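Local coordinates for sensor protein QseC (Escherichia coli, PDB 3JZ3) that serves as the membrane sensor histidine kinase of the QseB/QseC two-component system, using ATP to phosphorylate a histidine and activating the flagella regulon, at residues B[77-82]-B[141-146]. Sequence-based numbering, arbitrary orientation.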
loop_
_atom_site.group_PDB
_atom_site.type_symbol
_atom_site.label_atom_id
_atom_site.label_comp_id
_atom_site.label_asym_id
_atom_site.label_seq_id
_atom_site.Cartn_x
_atom_site.Cartn_y
_atom_site.Cartn_z
ATOM N N PRO B 77 14.421 -10.088 8.675
ATOM C CA PRO B 77 15.062 -11.223 8.011
ATOM C C PRO B 77 14.923 -11.075 6.494
ATOM O O PRO B 77 13.808 -11.105 5.963
ATOM C CB PRO B 77 14.272 -12.442 8.518
ATOM C CG PRO B 77 13.283 -11.916 9.535
ATOM C CD PRO B 77 13.127 -10.457 9.279
ATOM N N LEU B 78 16.052 -10.907 5.815
ATOM C CA LEU B 78 16.057 -10.582 4.389
ATOM C C LEU B 78 15.672 -11.733 3.463
ATOM O O LEU B 78 15.202 -11.486 2.351
ATOM C CB LEU B 78 17.392 -9.958 3.971
ATOM C CG LEU B 78 17.717 -8.600 4.607
ATOM C CD1 LEU B 78 18.942 -8.015 3.958
ATOM C CD2 LEU B 78 16.552 -7.610 4.512
ATOM N N GLU B 79 15.864 -12.973 3.918
ATOM C CA GLU B 79 15.383 -14.154 3.184
ATOM C C GLU B 79 13.881 -14.050 2.929
ATOM O O GLU B 79 13.427 -14.125 1.784
ATOM C CB GLU B 79 15.674 -15.449 3.954
ATOM C CG GLU B 79 17.061 -16.021 3.741
ATOM C CD GLU B 79 17.297 -17.303 4.536
ATOM O OE1 GLU B 79 17.473 -17.230 5.779
ATOM O OE2 GLU B 79 17.316 -18.385 3.910
ATOM N N ASP B 80 13.134 -13.865 4.015
ATOM C CA ASP B 80 11.677 -13.801 3.993
ATOM C C ASP B 80 11.163 -12.655 3.122
ATOM O O ASP B 80 10.243 -12.844 2.337
ATOM C CB ASP B 80 11.135 -13.667 5.419
ATOM C CG ASP B 80 11.630 -14.775 6.347
ATOM O OD1 ASP B 80 12.493 -15.586 5.937
ATOM O OD2 ASP B 80 11.151 -14.831 7.501
ATOM N N LEU B 81 11.777 -11.483 3.265
ATOM C CA LEU B 81 11.438 -10.298 2.480
ATOM C C LEU B 81 11.608 -10.530 0.975
ATOM O O LEU B 81 10.734 -10.170 0.183
ATOM C CB LEU B 81 12.301 -9.116 2.928
ATOM C CG LEU B 81 12.129 -7.758 2.243
ATOM C CD1 LEU B 81 10.921 -7.038 2.796
ATOM C CD2 LEU B 81 13.380 -6.911 2.427
ATOM N N LEU B 82 12.733 -11.125 0.587
ATOM C CA LEU B 82 13.000 -11.389 -0.819
ATOM C C LEU B 82 12.104 -12.493 -1.358
ATOM O O LEU B 82 11.507 -12.345 -2.425
ATOM C CB LEU B 82 14.474 -11.725 -1.052
ATOM C CG LEU B 82 15.512 -10.622 -0.837
ATOM C CD1 LEU B 82 16.863 -11.110 -1.308
ATOM C CD2 LEU B 82 15.141 -9.339 -1.561
ATOM N N VAL B 141 17.388 -13.035 -8.723
ATOM C CA VAL B 141 17.401 -12.378 -7.417
ATOM C C VAL B 141 18.320 -13.166 -6.487
ATOM O O VAL B 141 18.093 -14.352 -6.245
ATOM C CB VAL B 141 15.986 -12.264 -6.798
ATOM C CG1 VAL B 141 16.024 -11.451 -5.507
ATOM C CG2 VAL B 141 15.015 -11.630 -7.784
ATOM N N THR B 142 19.350 -12.501 -5.974
ATOM C CA THR B 142 20.382 -13.162 -5.184
ATOM C C THR B 142 20.600 -12.456 -3.852
ATOM O O THR B 142 20.792 -11.245 -3.811
ATOM C CB THR B 142 21.726 -13.218 -5.955
ATOM O OG1 THR B 142 21.536 -13.889 -7.206
ATOM C CG2 THR B 142 22.797 -13.959 -5.155
ATOM N N LEU B 143 20.566 -13.219 -2.766
ATOM C CA LEU B 143 20.896 -12.683 -1.455
ATOM C C LEU B 143 22.281 -13.157 -1.023
ATOM O O LEU B 143 22.525 -14.362 -0.908
ATOM C CB LEU B 143 19.848 -13.088 -0.417
ATOM C CG LEU B 143 20.113 -12.704 1.042
ATOM C CD1 LEU B 143 20.186 -11.187 1.234
ATOM C CD2 LEU B 143 19.053 -13.321 1.947
ATOM N N ASN B 144 23.173 -12.196 -0.800
ATOM C CA ASN B 144 24.509 -12.459 -0.277
ATOM C C ASN B 144 24.632 -11.911 1.148
ATOM O O ASN B 144 23.705 -11.266 1.646
ATOM C CB ASN B 144 25.564 -11.849 -1.201
ATOM C CG ASN B 144 25.518 -12.436 -2.596
ATOM O OD1 ASN B 144 25.636 -13.648 -2.770
ATOM N ND2 ASN B 144 25.336 -11.583 -3.600
ATOM N N ALA B 145 25.766 -12.174 1.800
ATOM C CA ALA B 145 25.989 -11.765 3.199
ATOM C C ALA B 145 25.754 -10.273 3.459
ATOM O O ALA B 145 25.093 -9.907 4.435
ATOM C CB ALA B 145 27.387 -12.173 3.662
ATOM N N ASP B 146 26.277 -9.426 2.575
ATOM C CA ASP B 146 26.221 -7.976 2.763
ATOM C C ASP B 146 25.610 -7.219 1.578
ATOM O O ASP B 146 25.790 -6.005 1.448
ATOM C CB ASP B 146 27.621 -7.433 3.082
ATOM C CG ASP B 146 28.627 -7.701 1.973
ATOM O OD1 ASP B 146 28.294 -8.413 0.994
ATOM O OD2 ASP B 146 29.764 -7.193 2.084
#
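The first turn of helix 78-95 runs almost antiparallel to the end of strand 138-143, at 171° with the two short axes 9.8 Å apart, a spacing bridged mainly by apolar side chains. Leu143 carries most of the contact. With CG anti to its backbone N (chi1 175°), it sends its two methyls to different places on the helix. CD1 lies 4.1 Å from CB of Leu78, while CD2 rests against the Leu78-Glu79 peptide, 3.8 Å from the backbone N of Glu79, and also meets the aliphatic CG of Glu79, whose chain crosses it at about a right angle. One turn on, Leu82 crosses Leu143 obliquely and sets its CD1 3.7 Å from CB of Leu143; the same methyl approaches CG1 of Val141 at 4.3 Å. Phe148 of the adjacent strand touches both Leu82 and Leu143, extending this apolar layer between helix and sheet in the HATPase_c (GHKL-type) ATP-binding domain of the cytoplasmic segment. OE2 of Glu79 is hydrogen-bonded to ND1 of His107 and OE1 to the backbone N of Ser108. The fit of helix on strand thus rests on the shape and burial of Leu78, Leu82, Val141 and Leu143, while the carboxylate of Glu79 is satisfied outside the two segments.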